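Local coordinates for protein fructose-2,6-bisphosphatase TIGAR B (Danio rerio, PDB 3E9D) that probably hydrolyses fructose 2,6-bisphosphate to fructose 6-phosphate and phosphate, lowering the level of a potent activator of glycolysis, at residues Gln15-Lys20 against Cys215-Ile220; Thr65-Leu70 against Thr79-Asp84; Thr130-Phe135 against Arg188-His193. One frame throughout, in Å; residues are numbered along the deposited sequence.

Contact 1 of 3, residues Gln15-Lys20 against Cys215-Ile220; sequences QYNRDK and CPNTGI. With PO4 (phosphate ion), chain C.
Asn17, in the one-turn helix 15-18, and Asn217, at the second position of a type II beta turn, meet through their side-chain amides alone. Asn217 ND2 donates to Asn17 OD1 over 3.1 Å. The donor stands 53° out of the carbonyl plane of Asn17, and the two amide planes are turned well away from parallel. The other end of the Asn17 amide faces a bound phosphate, probably taken up from the crystallisation liquor: Asn17 ND2 reaches PO4 O3 at 3.0 Å, with a nearly straight N-H...O angle of 167°. One amide thus accepts a hydrogen bond from the turn and donates one to the anion, and gripping both ends should fix its rotation. On each asparagine CG lies anti to the carbonyl carbon (chi1 -70° for Asn17), directing the two amides into the gap between backbones whose nearest CA atoms, those of Asn17 and Asn217, are 8.7 Å apart. Asn217 ND2 has its stronger partner in His11 O, so the turn residue also ties to the backbone of the nucleophile. Behind the first shell, the turn Pro216-Gly219 is closed by Gly219 N to Pro216 O at 2.9 Å, and Thr218 OG1 bonds Asn217 O at 2.7 Å. The helix, meanwhile, ends in a Schellman motif at Lys20, and Gln15 NE2 holds Asp19 OD1 at 3.0 Å across its outer turn. Arg10, Arg61, His183 and the backbone N of Gly184 complete the grip on the phosphate, so Asn17 is one wall of a pocket lined by cationic and N-H groups. Such an anion site, with Arg10 and His11 opening the RHG sequence, is the signature of the histidine phosphatase superfamily, and His11 is the residue that becomes phosphorylated.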
loop_
_atom_site.group_PDB
_atom_site.type_symbol
_atom_site.label_atom_id
_atom_site.label_comp_id
_atom_site.label_asym_id
_atom_site.label_seq_id
_atom_site.Cartn_x
_atom_site.Cartn_y
_atom_site.Cartn_z
ATOM N N GLN A 15 -7.811 5.771 -17.464
ATOM C CA GLN A 15 -7.672 6.822 -18.477
ATOM C C GLN A 15 -7.307 8.158 -17.825
ATOM O O GLN A 15 -6.552 8.937 -18.412
ATOM C CB GLN A 15 -8.915 6.957 -19.376
ATOM C CG GLN A 15 -8.672 7.865 -20.616
ATOM C CD GLN A 15 -7.596 7.313 -21.565
ATOM O OE1 GLN A 15 -7.536 6.111 -21.820
ATOM N NE2 GLN A 15 -6.749 8.195 -22.091
ATOM N N TYR A 16 -7.808 8.403 -16.607
ATOM C CA TYR A 16 -7.439 9.618 -15.860
ATOM C C TYR A 16 -5.933 9.683 -15.592
ATOM O O TYR A 16 -5.323 10.741 -15.785
ATOM C CB TYR A 16 -8.230 9.745 -14.542
ATOM C CG TYR A 16 -9.559 10.472 -14.667
ATOM C CD1 TYR A 16 -10.402 10.256 -15.757
ATOM C CD2 TYR A 16 -9.985 11.356 -13.678
ATOM C CE1 TYR A 16 -11.631 10.919 -15.866
ATOM C CE2 TYR A 16 -11.213 12.028 -13.777
ATOM C CZ TYR A 16 -12.025 11.803 -14.869
ATOM O OH TYR A 16 -13.238 12.454 -14.963
ATOM N N ASN A 17 -5.348 8.558 -15.159
ATOM C CA ASN A 17 -3.898 8.459 -14.960
ATOM C C ASN A 17 -3.160 8.813 -16.251
ATOM O O ASN A 17 -2.243 9.640 -16.246
ATOM C CB ASN A 17 -3.477 7.053 -14.516
ATOM C CG ASN A 17 -3.923 6.699 -13.100
ATOM O OD1 ASN A 17 -4.121 5.525 -12.795
ATOM N ND2 ASN A 17 -4.100 7.703 -12.239
ATOM N N ARG A 18 -3.574 8.194 -17.355
ATOM C CA ARG A 18 -2.951 8.435 -18.645
ATOM C C ARG A 18 -3.024 9.923 -19.054
ATOM O O ARG A 18 -2.054 10.474 -19.561
ATOM C CB ARG A 18 -3.587 7.538 -19.717
ATOM C CG ARG A 18 -3.202 7.881 -21.167
ATOM C CD ARG A 18 -1.769 7.497 -21.499
ATOM N NE ARG A 18 -1.509 6.076 -21.236
ATOM C CZ ARG A 18 -1.775 5.078 -22.088
ATOM N NH1 ARG A 18 -2.329 5.325 -23.286
ATOM N NH2 ARG A 18 -1.499 3.825 -21.733
ATOM N N ASP A 19 -4.174 10.556 -18.832
ATOM C CA ASP A 19 -4.359 11.952 -19.243
ATOM C C ASP A 19 -3.845 12.936 -18.199
ATOM O O ASP A 19 -3.975 14.140 -18.368
ATOM C CB ASP A 19 -5.829 12.221 -19.563
ATOM C CG ASP A 19 -6.342 11.359 -20.704
ATOM O OD1 ASP A 19 -5.529 10.934 -21.550
ATOM O OD2 ASP A 19 -7.562 11.093 -20.747
ATOM N N LYS A 20 -3.250 12.409 -17.133
ATOM C CA LYS A 20 -2.696 13.190 -16.020
ATOM C C LYS A 20 -3.734 14.116 -15.378
ATOM O O LYS A 20 -3.462 15.291 -15.084
ATOM C CB LYS A 20 -1.425 13.933 -16.440
ATOM C CG LYS A 20 -0.352 13.014 -17.000
ATOM C CD LYS A 20 0.881 13.797 -17.397
ATOM C CE LYS A 20 1.958 12.882 -18.019
ATOM N NZ LYS A 20 2.485 11.897 -17.013
ATOM N N CYS A 215 4.626 6.046 -6.303
ATOM C CA CYS A 215 4.447 4.654 -6.733
ATOM C C CYS A 215 3.838 4.575 -8.130
ATOM O O CYS A 215 2.825 5.238 -8.398
ATOM C CB CYS A 215 3.557 3.881 -5.762
ATOM S SG CYS A 215 3.556 2.074 -6.126
ATOM N N PRO A 216 4.440 3.769 -9.026
ATOM C CA PRO A 216 3.814 3.638 -10.359
ATOM C C PRO A 216 2.559 2.795 -10.270
ATOM O O PRO A 216 2.331 2.148 -9.250
ATOM C CB PRO A 216 4.876 2.915 -11.198
ATOM C CG PRO A 216 5.755 2.209 -10.188
ATOM C CD PRO A 216 5.717 3.039 -8.920
ATOM N N ASN A 217 1.748 2.809 -11.325
ATOM C CA ASN A 217 0.592 1.916 -11.407
ATOM C C ASN A 217 1.043 0.451 -11.269
ATOM O O ASN A 217 1.929 -0.005 -12.005
ATOM C CB ASN A 217 -0.134 2.110 -12.739
ATOM C CG ASN A 217 -0.935 3.386 -12.793
ATOM O OD1 ASN A 217 -0.641 4.260 -13.595
ATOM N ND2 ASN A 217 -1.973 3.490 -11.967
ATOM N N THR A 218 0.425 -0.271 -10.335
ATOM C CA THR A 218 0.819 -1.644 -9.950
ATOM C C THR A 218 2.242 -1.792 -9.374
ATOM O O THR A 218 2.760 -2.906 -9.287
ATOM C CB THR A 218 0.533 -2.734 -11.052
ATOM O OG1 THR A 218 1.480 -2.627 -12.130
ATOM C CG2 THR A 218 -0.882 -2.594 -11.588
ATOM N N GLY A 219 2.848 -0.679 -8.959
ATOM C CA GLY A 219 4.140 -0.731 -8.264
ATOM C C GLY A 219 3.924 -1.450 -6.945
ATOM O O GLY A 219 2.858 -1.300 -6.311
ATOM N N ILE A 220 4.918 -2.249 -6.546
ATOM C CA ILE A 220 4.765 -3.181 -5.436
ATOM C C ILE A 220 5.790 -2.885 -4.339
ATOM O O ILE A 220 6.996 -2.783 -4.630
ATOM C CB ILE A 220 4.939 -4.670 -5.906
ATOM C CG1 ILE A 220 4.012 -4.988 -7.095
ATOM C CG2 ILE A 220 4.675 -5.614 -4.744
ATOM C CD1 ILE A 220 4.251 -6.362 -7.728
HETATM P P PO4 C . -4.636 7.111 -7.857
HETATM O O1 PO4 C . -6.004 6.663 -7.408
HETATM O O2 PO4 C . -3.538 6.182 -7.394
HETATM O O3 PO4 C . -4.567 7.160 -9.366
HETATM O O4 PO4 C . -4.366 8.514 -7.357
#

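Contact 2 of 3, residues Thr65-Leu70 against Thr79-Asp84; sequences TAEIIL and TEMILD
Met81 reaches from strand 81-83 to Ala66, Glu67 and Leu70 on helix 60-71, inside the beta-alpha-beta unit made by strand 53-56, this helix and strand 81-83. Helix and strand segments run antiparallel, at 171°, their axes 10.5 Å apart, and the methionine fills most of that distance. Its CB points toward the helix. CG lies anti to the backbone N (chi1 -171°) and the next bond is also extended, which carries the sulfur straight out from the sheet. SD comes to rest 3.9 Å from Ala66 CB and a little farther from the CG of Glu67. At the last bond the chain bends (chi3 -58°), laying CE along the helix surface, where it meets Glu67 CG at 3.7 Å and the backbone N of Glu67 at 3.6 Å. The Glu67 and Met81 side chains cross at about a right angle, and it is CG of the glutamate that meets the methionine. Val56 of the neighbouring strand touches both Ala66 and Met81, continuing the apolar layer beneath the helix. An alanine in place of Met81 would probably open a gap over Ala66 and leave Leu70 CD1 without its packing partner on the edge strand. That last pairing is the tightest of the contact: Leu70 CD1 lies 3.5 Å from Met81 CE, closer than ordinary van der Waals distance.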
loop_
_atom_site.group_PDB
_atom_site.type_symbol
_atom_site.label_atom_id
_atom_site.label_comp_id
_atom_site.label_asym_id
_atom_site.label_seq_id
_atom_site.Cartn_x
_atom_site.Cartn_y
_atom_site.Cartn_z
ATOM N N THR A 65 -8.118 -4.318 -9.700
ATOM C CA THR A 65 -6.723 -4.715 -9.627
ATOM C C THR A 65 -6.564 -5.876 -8.659
ATOM O O THR A 65 -5.928 -6.893 -8.985
ATOM C CB THR A 65 -5.829 -3.522 -9.213
ATOM O OG1 THR A 65 -5.968 -2.490 -10.193
ATOM C CG2 THR A 65 -4.331 -3.938 -9.101
ATOM N N ALA A 66 -7.190 -5.750 -7.486
ATOM C CA ALA A 66 -7.152 -6.830 -6.501
ATOM C C ALA A 66 -7.778 -8.113 -7.059
ATOM O O ALA A 66 -7.251 -9.217 -6.839
ATOM C CB ALA A 66 -7.838 -6.409 -5.215
ATOM N N GLU A 67 -8.893 -7.972 -7.784
ATOM C CA GLU A 67 -9.586 -9.139 -8.325
ATOM C C GLU A 67 -8.696 -9.867 -9.349
ATOM O O GLU A 67 -8.656 -11.092 -9.399
ATOM C CB GLU A 67 -10.907 -8.752 -8.984
ATOM C CG GLU A 67 -11.997 -8.355 -8.003
ATOM C CD GLU A 67 -13.231 -7.800 -8.704
ATOM O OE1 GLU A 67 -13.089 -7.181 -9.790
ATOM O OE2 GLU A 67 -14.344 -7.964 -8.156
ATOM N N ILE A 68 -8.002 -9.091 -10.167
ATOM C CA ILE A 68 -7.134 -9.658 -11.200
ATOM C C ILE A 68 -5.908 -10.307 -10.573
ATOM O O ILE A 68 -5.463 -11.365 -11.012
ATOM C CB ILE A 68 -6.763 -8.604 -12.256
ATOM C CG1 ILE A 68 -7.999 -8.314 -13.124
ATOM C CG2 ILE A 68 -5.619 -9.098 -13.168
ATOM C CD1 ILE A 68 -7.973 -6.935 -13.781
ATOM N N ILE A 69 -5.368 -9.691 -9.533
ATOM C CA ILE A 69 -4.229 -10.273 -8.853
ATOM C C ILE A 69 -4.609 -11.623 -8.220
ATOM O O ILE A 69 -3.882 -12.610 -8.357
ATOM C CB ILE A 69 -3.627 -9.281 -7.824
ATOM C CG1 ILE A 69 -2.871 -8.156 -8.582
ATOM C CG2 ILE A 69 -2.716 -10.005 -6.852
ATOM C CD1 ILE A 69 -2.520 -6.944 -7.715
ATOM N N LEU A 70 -5.760 -11.667 -7.564
ATOM C CA LEU A 70 -6.196 -12.903 -6.909
ATOM C C LEU A 70 -6.611 -13.964 -7.938
ATOM O O LEU A 70 -6.318 -15.116 -7.756
ATOM C CB LEU A 70 -7.320 -12.639 -5.917
ATOM C CG LEU A 70 -6.879 -11.961 -4.612
ATOM C CD1 LEU A 70 -8.129 -11.533 -3.857
ATOM C CD2 LEU A 70 -6.017 -12.893 -3.754
ATOM N N THR A 79 -9.144 -17.020 0.178
ATOM C CA THR A 79 -8.995 -15.750 0.904
ATOM C C THR A 79 -10.070 -14.744 0.495
ATOM O O THR A 79 -10.219 -14.448 -0.676
ATOM C CB THR A 79 -7.601 -15.141 0.672
ATOM O OG1 THR A 79 -6.608 -16.055 1.160
ATOM C CG2 THR A 79 -7.467 -13.815 1.401
ATOM N N GLU A 80 -10.819 -14.206 1.445
ATOM C CA GLU A 80 -11.809 -13.196 1.053
ATOM C C GLU A 80 -11.187 -11.806 0.873
ATOM O O GLU A 80 -10.293 -11.407 1.604
ATOM C CB GLU A 80 -13.046 -13.164 1.975
ATOM C CG GLU A 80 -12.808 -12.562 3.350
ATOM C CD GLU A 80 -14.103 -12.227 4.095
ATOM O OE1 GLU A 80 -14.949 -11.458 3.568
ATOM O OE2 GLU A 80 -14.253 -12.714 5.238
ATOM N N MET A 81 -11.656 -11.089 -0.132
ATOM C CA MET A 81 -11.247 -9.718 -0.344
ATOM C C MET A 81 -12.062 -8.829 0.605
ATOM O O MET A 81 -13.275 -8.817 0.527
ATOM C CB MET A 81 -11.505 -9.370 -1.805
ATOM C CG MET A 81 -10.962 -8.063 -2.265
ATOM S SD MET A 81 -11.295 -7.748 -4.025
ATOM C CE MET A 81 -10.500 -9.157 -4.751
ATOM N N ILE A 82 -11.399 -8.106 1.506
ATOM C CA ILE A 82 -12.070 -7.175 2.427
ATOM C C ILE A 82 -11.958 -5.749 1.884
ATOM O O ILE A 82 -10.853 -5.233 1.699
ATOM C CB ILE A 82 -11.435 -7.213 3.868
ATOM C CG1 ILE A 82 -11.404 -8.632 4.448
ATOM C CG2 ILE A 82 -12.116 -6.227 4.828
ATOM C CD1 ILE A 82 -12.740 -9.233 4.683
ATOM N N LEU A 83 -13.099 -5.119 1.625
ATOM C CA LEU A 83 -13.110 -3.724 1.197
ATOM C C LEU A 83 -12.978 -2.835 2.424
ATOM O O LEU A 83 -13.732 -2.992 3.385
ATOM C CB LEU A 83 -14.401 -3.414 0.440
ATOM C CG LEU A 83 -14.497 -3.786 -1.058
ATOM C CD1 LEU A 83 -13.773 -5.059 -1.439
ATOM C CD2 LEU A 83 -15.957 -3.843 -1.501
ATOM N N ASP A 84 -12.007 -1.932 2.424
ATOM C CA ASP A 84 -11.860 -1.005 3.533
ATOM C C ASP A 84 -11.741 0.421 3.013
ATOM O O ASP A 84 -10.730 0.775 2.417
ATOM C CB ASP A 84 -10.670 -1.366 4.440
ATOM C CG ASP A 84 -10.692 -0.591 5.784
ATOM O OD1 ASP A 84 -11.355 0.486 5.867
ATOM O OD2 ASP A 84 -10.037 -1.054 6.759
#

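Contact 3 of 3, residues Thr130-Phe135 against Arg188-His193; sequences TRFKMF and RISVRH
The Phe132 ring carries Ser190 on one face and has His193 CD2 at its own edge. Ser190 CB sits 3.4 Å from the ring centroid and only 5° off the normal, a centred CH-pi contact, while Ser190 OG leans over the ring's root, 3.1 Å from Phe132 CG. Near the plane of the phenyl ring, His193 CD2 comes 3.8 Å from Phe132 CD2. The imidazole in turn receives Lys133, whose extended chain crosses it at about a right angle: Lys133 CG makes an off-centre CH-pi contact, 4.1 Å from the His193 centroid, and Lys133 CE touches His193 CE1 at 3.7 Å. With CG anti to the backbone N (chi1 -178°), Phe132 holds its ring out from helix 125-146 against helix 184-197, and the two segments cross at -67° with axes 9.8 Å apart. A residue as small as serine probably helps them come this near. Its hydroxyl is satisfied by Phe186 O within its own helix, and His193 ND1 by Asp197. With Ser190 OG and His193 ND1 occupied within helix 184-197, what meets across the interface is mainly carbon and ring surface, and Asp197 probably offsets any positive charge on the histidine beside Lys133.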
loop_
_atom_site.group_PDB
_atom_site.type_symbol
_atom_site.label_atom_id
_atom_site.label_comp_id
_atom_site.label_asym_id
_atom_site.label_seq_id
_atom_site.Cartn_x
_atom_site.Cartn_y
_atom_site.Cartn_z
ATOM N N THR A 130 -3.748 9.947 9.254
ATOM C CA THR A 130 -4.663 9.448 10.275
ATOM C C THR A 130 -5.471 8.234 9.785
ATOM O O THR A 130 -5.636 7.267 10.525
ATOM C CB THR A 130 -5.589 10.580 10.774
ATOM O OG1 THR A 130 -4.771 11.572 11.416
ATOM C CG2 THR A 130 -6.647 10.069 11.750
ATOM N N ARG A 131 -5.947 8.275 8.537
ATOM C CA ARG A 131 -6.647 7.118 7.950
ATOM C C ARG A 131 -5.776 5.857 7.893
ATOM O O ARG A 131 -6.231 4.754 8.240
ATOM C CB ARG A 131 -7.186 7.446 6.549
ATOM C CG ARG A 131 -8.378 8.411 6.570
ATOM C CD ARG A 131 -9.168 8.319 5.270
ATOM N NE ARG A 131 -8.551 9.003 4.118
ATOM C CZ ARG A 131 -8.027 8.385 3.060
ATOM N NH1 ARG A 131 -7.983 7.053 2.997
ATOM N NH2 ARG A 131 -7.566 9.097 2.045
ATOM N N PHE A 132 -4.527 6.019 7.457
ATOM C CA PHE A 132 -3.581 4.902 7.452
ATOM C C PHE A 132 -3.315 4.370 8.867
ATOM O O PHE A 132 -3.282 3.152 9.069
ATOM C CB PHE A 132 -2.267 5.254 6.751
ATOM C CG PHE A 132 -1.289 4.098 6.688
ATOM C CD1 PHE A 132 -1.616 2.933 5.995
ATOM C CD2 PHE A 132 -0.053 4.176 7.322
ATOM C CE1 PHE A 132 -0.733 1.856 5.929
ATOM C CE2 PHE A 132 0.861 3.119 7.252
ATOM C CZ PHE A 132 0.524 1.953 6.554
ATOM N N LYS A 133 -3.149 5.275 9.832
ATOM C CA LYS A 133 -2.967 4.885 11.245
ATOM C C LYS A 133 -4.156 4.070 11.755
ATOM O O LYS A 133 -3.978 3.080 12.477
ATOM C CB LYS A 133 -2.769 6.106 12.152
ATOM C CG LYS A 133 -1.408 6.810 12.024
ATOM C CD LYS A 133 -1.326 7.958 13.037
ATOM C CE LYS A 133 -0.333 9.027 12.624
ATOM N NZ LYS A 133 -0.590 10.321 13.379
ATOM N N MET A 134 -5.368 4.489 11.380
ATOM C CA MET A 134 -6.583 3.752 11.742
ATOM C C MET A 134 -6.624 2.395 11.043
ATOM O O MET A 134 -7.028 1.378 11.630
ATOM C CB MET A 134 -7.842 4.558 11.405
ATOM C CG MET A 134 -8.006 5.838 12.235
ATOM S SD MET A 134 -9.336 6.895 11.550
ATOM C CE MET A 134 -10.763 5.792 11.695
ATOM N N PHE A 135 -6.200 2.385 9.788
ATOM C CA PHE A 135 -6.116 1.136 9.050
ATOM C C PHE A 135 -5.136 0.172 9.717
ATOM O O PHE A 135 -5.439 -1.016 9.863
ATOM C CB PHE A 135 -5.716 1.343 7.567
ATOM C CG PHE A 135 -5.432 0.035 6.854
ATOM C CD1 PHE A 135 -6.480 -0.794 6.461
ATOM C CD2 PHE A 135 -4.127 -0.392 6.633
ATOM C CE1 PHE A 135 -6.231 -2.036 5.830
ATOM C CE2 PHE A 135 -3.878 -1.624 6.000
ATOM C CZ PHE A 135 -4.952 -2.441 5.609
ATOM N N ARG A 188 2.043 6.663 -0.780
ATOM C CA ARG A 188 3.226 7.481 -0.555
ATOM C C ARG A 188 3.238 8.021 0.860
ATOM O O ARG A 188 4.255 7.939 1.554
ATOM C CB ARG A 188 3.303 8.645 -1.546
ATOM C CG ARG A 188 4.725 9.196 -1.663
ATOM C CD ARG A 188 4.827 10.172 -2.838
ATOM N NE ARG A 188 6.214 10.587 -3.048
ATOM C CZ ARG A 188 6.585 11.569 -3.868
ATOM N NH1 ARG A 188 5.664 12.242 -4.548
ATOM N NH2 ARG A 188 7.876 11.881 -3.999
ATOM N N ILE A 189 2.095 8.565 1.278
ATOM C CA ILE A 189 1.953 9.087 2.628
ATOM C C ILE A 189 2.154 7.973 3.668
ATOM O O ILE A 189 2.827 8.179 4.688
ATOM C CB ILE A 189 0.609 9.857 2.793
ATOM C CG1 ILE A 189 0.677 11.156 1.965
ATOM C CG2 ILE A 189 0.325 10.172 4.291
ATOM C CD1 ILE A 189 -0.711 11.777 1.601
ATOM N N SER A 190 1.587 6.796 3.394
ATOM C CA SER A 190 1.672 5.637 4.302
ATOM C C SER A 190 3.095 5.106 4.448
ATOM O O SER A 190 3.542 4.824 5.567
ATOM C CB SER A 190 0.757 4.513 3.816
ATOM O OG SER A 190 -0.603 4.964 3.795
ATOM N N VAL A 191 3.802 4.974 3.322
ATOM C CA VAL A 191 5.201 4.563 3.346
ATOM C C VAL A 191 6.031 5.510 4.214
ATOM O O VAL A 191 6.840 5.051 5.041
ATOM C CB VAL A 191 5.797 4.441 1.904
ATOM C CG1 VAL A 191 7.300 4.332 1.938
ATOM C CG2 VAL A 191 5.205 3.212 1.182
ATOM N N ARG A 192 5.835 6.820 4.042
ATOM C CA ARG A 192 6.601 7.784 4.839
ATOM C C ARG A 192 6.269 7.658 6.344
ATOM O O ARG A 192 7.158 7.792 7.187
ATOM C CB ARG A 192 6.385 9.242 4.370
ATOM C CG ARG A 192 7.310 10.237 5.138
ATOM C CD ARG A 192 7.240 11.679 4.610
ATOM N NE ARG A 192 7.956 11.867 3.348
ATOM C CZ ARG A 192 9.258 12.143 3.236
ATOM N NH1 ARG A 192 10.038 12.237 4.314
ATOM N NH2 ARG A 192 9.790 12.309 2.027
ATOM N N HIS A 193 4.997 7.406 6.667
ATOM C CA HIS A 193 4.610 7.163 8.060
ATOM C C HIS A 193 5.371 5.954 8.655
ATOM O O HIS A 193 5.973 6.047 9.719
ATOM C CB HIS A 193 3.104 6.943 8.214
ATOM C CG HIS A 193 2.714 6.552 9.609
ATOM N ND1 HIS A 193 2.860 7.407 10.686
ATOM C CD2 HIS A 193 2.219 5.395 10.113
ATOM C CE1 HIS A 193 2.465 6.790 11.789
ATOM N NE2 HIS A 193 2.058 5.576 11.465
#

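From the N terminus, strand 2-10 leads into residues 15-20, the first half of contact 1, whose partner comes almost 200 residues later at 215-220. The other two contacts open and close within that span. Contact 2 is local, joining helix 60-71 to the edge strand 81-83 of the sheet; contact 3 follows it in series, bringing helix 125-146 together with helix 184-197, which follows strand 177-182. Contacts 2 and 3 lie on opposite sides of the chain's centre yet touch, where Asp84 OD2 packs 3.6 Å from Phe135 CD1. Contact 1 then closes the outer loop at the phosphate pocket, where the chain enters strand 220-230, which pairs antiparallel with 233-246.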